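Local structure of ribosome-binding factor A (Thermus thermophilus, 2DYJ) at residues Y48-R53 against L88-S93; R68-L73 against L82-F87. The protein assists late maturation of the 30S ribosomal subunit, binding free 30S subunits and being required for efficient processing of 16S rRNA. All blocks are in the same frame, centred on the assembly; numbering follows the deposited sequence.

Contact 1. Residues Y48-R53 against L88-S93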
loop_
_atom_site.group_PDB
_atom_site.type_symbol
_atom_site.label_atom_id
_atom_site.label_comp_id
_atom_site.label_asym_id
_atom_site.label_seq_id
_atom_site.Cartn_x
_atom_site.Cartn_y
_atom_site.Cartn_z
ATOM N N TYR A 48 3.217 4.006 -3.184
ATOM C CA TYR A 48 4.559 4.598 -3.158
ATOM C C TYR A 48 5.014 4.807 -1.717
ATOM O O TYR A 48 4.374 5.514 -0.948
ATOM C CB TYR A 48 4.521 5.915 -3.931
ATOM C CG TYR A 48 4.038 5.736 -5.357
ATOM C CD1 TYR A 48 4.915 5.372 -6.383
ATOM C CD2 TYR A 48 2.682 5.844 -5.666
ATOM C CE1 TYR A 48 4.440 5.112 -7.677
ATOM C CE2 TYR A 48 2.206 5.591 -6.952
ATOM C CZ TYR A 48 3.082 5.226 -7.948
ATOM O OH TYR A 48 2.584 4.978 -9.206
ATOM N N VAL A 49 6.137 4.195 -1.358
ATOM C CA VAL A 49 6.595 4.268 0.020
ATOM C C VAL A 49 7.993 4.824 0.249
ATOM O O VAL A 49 8.858 4.746 -0.627
ATOM C CB VAL A 49 6.551 2.863 0.654
ATOM C CG1 VAL A 49 5.139 2.334 0.620
ATOM C CG2 VAL A 49 7.479 1.910 -0.118
ATOM N N GLU A 50 8.197 5.375 1.443
ATOM C CA GLU A 50 9.510 5.895 1.836
ATOM C C GLU A 50 10.054 4.959 2.920
ATOM O O GLU A 50 9.518 4.897 4.030
ATOM C CB GLU A 50 9.405 7.319 2.406
ATOM C CG GLU A 50 10.740 7.818 3.034
ATOM C CD GLU A 50 10.614 9.128 3.825
ATOM O OE1 GLU A 50 9.485 9.506 4.190
ATOM O OE2 GLU A 50 11.652 9.777 4.101
ATOM N N ALA A 51 11.102 4.213 2.594
ATOM C CA ALA A 51 11.691 3.296 3.562
ATOM C C ALA A 51 12.778 4.007 4.339
ATOM O O ALA A 51 13.435 4.913 3.829
ATOM C CB ALA A 51 12.279 2.070 2.857
ATOM N N PHE A 52 12.964 3.588 5.583
ATOM C CA PHE A 52 13.989 4.170 6.429
ATOM C C PHE A 52 15.372 3.722 5.925
ATOM O O PHE A 52 16.257 4.550 5.660
ATOM C CB PHE A 52 13.770 3.719 7.869
ATOM C CG PHE A 52 14.833 4.184 8.813
ATOM C CD1 PHE A 52 15.196 5.526 8.867
ATOM C CD2 PHE A 52 15.473 3.282 9.652
ATOM C CE1 PHE A 52 16.187 5.961 9.748
ATOM C CE2 PHE A 52 16.463 3.707 10.532
ATOM C CZ PHE A 52 16.819 5.049 10.577
ATOM N N ARG A 53 15.538 2.410 5.791
ATOM C CA ARG A 53 16.777 1.805 5.316
ATOM C C ARG A 53 16.441 0.695 4.317
ATOM O O ARG A 53 15.293 0.268 4.228
ATOM C CB ARG A 53 17.551 1.202 6.494
ATOM C CG ARG A 53 17.992 2.215 7.540
ATOM C CD ARG A 53 19.176 3.035 7.067
ATOM N NE ARG A 53 19.476 4.128 7.988
ATOM C CZ ARG A 53 19.755 3.970 9.279
ATOM N NH1 ARG A 53 19.777 2.756 9.819
ATOM N NH2 ARG A 53 20.011 5.031 10.032
ATOM N N LEU A 88 6.058 0.471 -4.813
ATOM C CA LEU A 88 7.122 1.203 -5.499
ATOM C C LEU A 88 7.801 2.215 -4.586
ATOM O O LEU A 88 7.244 2.644 -3.582
ATOM C CB LEU A 88 6.528 1.954 -6.704
ATOM C CG LEU A 88 5.797 1.078 -7.740
ATOM C CD1 LEU A 88 4.935 1.921 -8.660
ATOM C CD2 LEU A 88 6.830 0.300 -8.551
ATOM N N PRO A 89 9.035 2.614 -4.931
ATOM C CA PRO A 89 9.766 3.597 -4.126
ATOM C C PRO A 89 9.074 4.960 -4.278
ATOM O O PRO A 89 8.456 5.225 -5.323
ATOM C CB PRO A 89 11.159 3.576 -4.745
ATOM C CG PRO A 89 10.872 3.254 -6.188
ATOM C CD PRO A 89 9.849 2.143 -6.063
ATOM N N TRP A 90 9.174 5.811 -3.254
ATOM C CA TRP A 90 8.523 7.121 -3.288
ATOM C C TRP A 90 8.946 7.995 -4.450
ATOM O O TRP A 90 8.182 8.847 -4.897
ATOM C CB TRP A 90 8.758 7.910 -1.989
ATOM C CG TRP A 90 10.143 8.509 -1.857
ATOM C CD1 TRP A 90 11.264 7.885 -1.383
ATOM C CD2 TRP A 90 10.550 9.847 -2.212
ATOM N NE1 TRP A 90 12.338 8.746 -1.419
ATOM C CE2 TRP A 90 11.930 9.954 -1.923
ATOM C CE3 TRP A 90 9.879 10.963 -2.742
ATOM C CZ2 TRP A 90 12.659 11.137 -2.147
ATOM C CZ3 TRP A 90 10.606 12.144 -2.966
ATOM C CH2 TRP A 90 11.980 12.216 -2.667
ATOM N N ARG A 91 10.158 7.804 -4.946
ATOM C CA ARG A 91 10.611 8.630 -6.057
ATOM C C ARG A 91 9.775 8.392 -7.313
ATOM O O ARG A 91 9.678 9.254 -8.186
ATOM C CB ARG A 91 12.084 8.366 -6.341
ATOM C CG ARG A 91 12.405 6.951 -6.751
ATOM C CD ARG A 91 13.868 6.829 -7.214
ATOM N NE ARG A 91 14.146 5.479 -7.685
ATOM C CZ ARG A 91 14.402 4.446 -6.889
ATOM N NH1 ARG A 91 14.432 4.611 -5.576
ATOM N NH2 ARG A 91 14.594 3.244 -7.409
ATOM N N ALA A 92 9.132 7.235 -7.386
ATOM C CA ALA A 92 8.324 6.902 -8.540
ATOM C C ALA A 92 6.887 7.449 -8.558
ATOM O O ALA A 92 6.192 7.293 -9.556
ATOM C CB ALA A 92 8.307 5.378 -8.720
ATOM N N SER A 93 6.428 8.102 -7.494
ATOM C CA SER A 93 5.046 8.594 -7.507
ATOM C C SER A 93 4.777 9.659 -8.583
ATOM O O SER A 93 5.572 10.587 -8.783
ATOM C CB SER A 93 4.629 9.119 -6.121
ATOM O OG SER A 93 5.439 10.196 -5.689
#

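Contact 2. Residues R68-L73 against L82-F87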
loop_
_atom_site.group_PDB
_atom_site.type_symbol
_atom_site.label_atom_id
_atom_site.label_comp_id
_atom_site.label_asym_id
_atom_site.label_seq_id
_atom_site.Cartn_x
_atom_site.Cartn_y
_atom_site.Cartn_z
ATOM N N ARG A 68 -2.077 -10.586 2.740
ATOM C CA ARG A 68 -2.583 -10.237 4.070
ATOM C C ARG A 68 -3.024 -8.777 4.093
ATOM O O ARG A 68 -3.983 -8.416 4.772
ATOM C CB ARG A 68 -1.497 -10.440 5.140
ATOM C CG ARG A 68 -0.840 -11.812 5.113
ATOM C CD ARG A 68 0.569 -11.761 5.717
ATOM N NE ARG A 68 1.340 -12.953 5.377
ATOM C CZ ARG A 68 2.668 -12.995 5.286
ATOM N NH1 ARG A 68 3.391 -11.900 5.510
ATOM N NH2 ARG A 68 3.272 -14.136 4.962
ATOM N N LEU A 69 -2.333 -7.919 3.351
ATOM C CA LEU A 69 -2.710 -6.509 3.340
ATOM C C LEU A 69 -4.003 -6.294 2.570
ATOM O O LEU A 69 -4.835 -5.471 2.976
ATOM C CB LEU A 69 -1.595 -5.645 2.728
ATOM C CG LEU A 69 -0.370 -5.413 3.612
ATOM C CD1 LEU A 69 0.741 -4.700 2.816
ATOM C CD2 LEU A 69 -0.777 -4.584 4.817
ATOM N N VAL A 70 -4.196 -7.030 1.471
ATOM C CA VAL A 70 -5.429 -6.858 0.718
ATOM C C VAL A 70 -6.599 -7.376 1.564
ATOM O O VAL A 70 -7.689 -6.797 1.560
ATOM C CB VAL A 70 -5.356 -7.567 -0.655
ATOM C CG1 VAL A 70 -6.724 -7.572 -1.328
ATOM C CG2 VAL A 70 -4.367 -6.801 -1.564
ATOM N N ALA A 71 -6.347 -8.452 2.303
ATOM C CA ALA A 71 -7.358 -9.037 3.187
ATOM C C ALA A 71 -7.765 -7.998 4.243
ATOM O O ALA A 71 -8.943 -7.878 4.582
ATOM C CB ALA A 71 -6.790 -10.281 3.876
ATOM N N ALA A 72 -6.771 -7.262 4.755
ATOM C CA ALA A 72 -6.969 -6.228 5.763
ATOM C C ALA A 72 -7.770 -5.071 5.205
ATOM O O ALA A 72 -8.620 -4.487 5.892
ATOM C CB ALA A 72 -5.613 -5.726 6.287
ATOM N N LEU A 73 -7.489 -4.717 3.960
ATOM C CA LEU A 73 -8.223 -3.642 3.327
ATOM C C LEU A 73 -9.653 -4.089 3.087
ATOM O O LEU A 73 -10.576 -3.308 3.247
ATOM C CB LEU A 73 -7.593 -3.266 1.983
ATOM C CG LEU A 73 -6.228 -2.577 2.025
ATOM C CD1 LEU A 73 -5.780 -2.245 0.587
ATOM C CD2 LEU A 73 -6.329 -1.304 2.844
ATOM N N LEU A 82 -11.328 -5.869 -4.166
ATOM C CA LEU A 82 -10.254 -4.943 -3.806
ATOM C C LEU A 82 -9.121 -4.978 -4.837
ATOM O O LEU A 82 -8.876 -5.997 -5.463
ATOM C CB LEU A 82 -9.686 -5.289 -2.422
ATOM C CG LEU A 82 -10.429 -4.791 -1.174
ATOM C CD1 LEU A 82 -10.355 -3.275 -1.117
ATOM C CD2 LEU A 82 -11.879 -5.256 -1.207
ATOM N N PRO A 83 -8.425 -3.853 -5.031
ATOM C CA PRO A 83 -7.340 -3.902 -6.013
ATOM C C PRO A 83 -6.171 -4.690 -5.456
ATOM O O PRO A 83 -6.049 -4.862 -4.232
ATOM C CB PRO A 83 -6.981 -2.436 -6.206
ATOM C CG PRO A 83 -7.283 -1.829 -4.880
ATOM C CD PRO A 83 -8.577 -2.499 -4.466
ATOM N N ARG A 84 -5.316 -5.191 -6.339
ATOM C CA ARG A 84 -4.138 -5.901 -5.869
ATOM C C ARG A 84 -3.130 -4.786 -5.696
ATOM O O ARG A 84 -3.293 -3.728 -6.291
ATOM C CB ARG A 84 -3.660 -6.937 -6.888
ATOM C CG ARG A 84 -4.717 -8.002 -7.181
ATOM C CD ARG A 84 -5.454 -8.461 -5.910
ATOM N NE ARG A 84 -4.562 -9.041 -4.903
ATOM C CZ ARG A 84 -4.986 -9.886 -3.955
ATOM N NH1 ARG A 84 -6.269 -10.227 -3.906
ATOM N NH2 ARG A 84 -4.144 -10.393 -3.059
ATOM N N LEU A 85 -2.097 -5.008 -4.889
ATOM C CA LEU A 85 -1.127 -3.954 -4.597
ATOM C C LEU A 85 0.234 -4.098 -5.255
ATOM O O LEU A 85 0.795 -5.187 -5.286
ATOM C CB LEU A 85 -0.914 -3.883 -3.089
ATOM C CG LEU A 85 -2.243 -3.970 -2.311
ATOM C CD1 LEU A 85 -1.990 -4.148 -0.792
ATOM C CD2 LEU A 85 -3.029 -2.687 -2.570
ATOM N N GLU A 86 0.759 -2.980 -5.757
ATOM C CA GLU A 86 2.083 -2.955 -6.364
ATOM C C GLU A 86 2.864 -1.956 -5.509
ATOM O O GLU A 86 2.406 -0.831 -5.314
ATOM C CB GLU A 86 1.987 -2.458 -7.805
ATOM C CG GLU A 86 3.331 -2.309 -8.481
ATOM C CD GLU A 86 3.237 -1.562 -9.799
ATOM O OE1 GLU A 86 2.259 -0.803 -9.989
ATOM O OE2 GLU A 86 4.155 -1.720 -10.632
ATOM N N PHE A 87 4.025 -2.357 -4.987
ATOM C CA PHE A 87 4.783 -1.451 -4.133
ATOM C C PHE A 87 5.973 -0.855 -4.859
ATOM O O PHE A 87 6.790 -1.580 -5.428
ATOM C CB PHE A 87 5.222 -2.192 -2.888
ATOM C CG PHE A 87 4.057 -2.725 -2.095
ATOM C CD1 PHE A 87 3.355 -1.893 -1.237
ATOM C CD2 PHE A 87 3.649 -4.054 -2.244
ATOM C CE1 PHE A 87 2.239 -2.381 -0.517
ATOM C CE2 PHE A 87 2.538 -4.556 -1.532
ATOM C CZ PHE A 87 1.840 -3.711 -0.670
#

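Contact 1. Residues Y48-R53 against L88-S93
The ring of Y48 lies against the chain turn that follows strand 84-89, with S93 over one face and L88 beside it. A chi1 of -57° sets CG anti to the carbonyl carbon, beside the backbone N, and the ring continues from there alongside L88, which points the same way; L88 CD1 meets Y48 CE1 at 3.4 Å. S93 CA sits 3.5 Å from the ring centroid, a CH-pi contact shifted toward the rim, and S93 CB lies 3.5 Å from Y48 CG. P89 O comes to the ring edge, in its plane, where the polarised ring hydrogens suit a carbonyl. A broad aromatic suits this place because one flat group can meet a methyl, a carbonyl and a backbone CA at once.

Strands 44-50 and 84-89 are parallel neighbours in the mixed sheet, joined by a beta-alpha-beta type crossover through helices 55-64 and 66-74. V49 N gives a nearly straight bond to L88 O (2.9 Å). W90 N returns only a weak one to V49 O, bent to 124° as the chain enters the 3-10 turn 90-92. W90 CB lies 3.4 Å from V49 O, and CD1 passes 4.2 Å from E50 CA, which stands oblique to the indole. V49 turns away to L59 and L62 of helix 55-64. Between the two segments, then, one good strand bond and one weak one are joined by contacts of the turn with the Y48 ring; a hydrogen bond from S93 OG to E34 OE1 and an R91-E55 salt bridge add to the hold.

Contact 2. Residues R68-L73 against L82-F87
L69 starts the contact by splitting its side chain between two partners: its CB rests 3.8 Å from L85 CD1, while its CD1 reaches F87 CZ, the two side chains crossing obliquely. Leucine suits the place, its stem serving one neighbour and its branch another. F87 also touches L59, L62 and S63 of helix 55-64.

V70 comes next and covers the most ground. Its CG2 packs against L85, 3.6 Å from CG, as the two side chains slide past each other in opposite directions. With CG1 anti to the backbone N (chi1 171°), the other methyl lies 3.9 Å from L82 CB and 3.7 Å above the guanidinium plane of R84, toward its rim. R84 leaves its strand away from the helix, but bends at chi2 and chi3 bring the guanidinium back over V70, the two side chains crossing at about a right angle, and NH2 makes a salt bridge to E66 in the same helix. A branched valine suits the place because its two methyls can meet L85 on the one hand and L82 and the R84 guanidinium on the other. P83 O, 3.7 Å from V70 CG2, is buried here with no polar partner.

This is helix-on-sheet packing in the KH-type domain of the protein: the axes of helix segment 68-73 and strand segment 84-87 pass 8.7 Å apart, their directions 127° from each other.

One turn on from L69, L73 completes the row. Its CB touches L82 CD1 and its CD1 touches L85 CD2, both at 4.2 Å, while A15 and L16 of helix 5-21 also meet this leucine.

Both contacts use strand 84-89, but at different ends and in different ways. Contact 2 is buried and joins the start of the strand and the residues before it to helix 66-74 largely through side chains, mostly aliphatic, with no hydrogen bond between its segments. Contact 1 is only partly buried; it pairs the end of the same strand with the neighbouring strand 44-50 through the backbone, then adds an aromatic ring set against a turn. The centres of contact 1 and contact 2 are about 17 Å apart, on opposite sides of the chain's centre. In sequence, contact 2 is nested inside the loop that contact 1 closes, and the segments meet where F87 passes into L88.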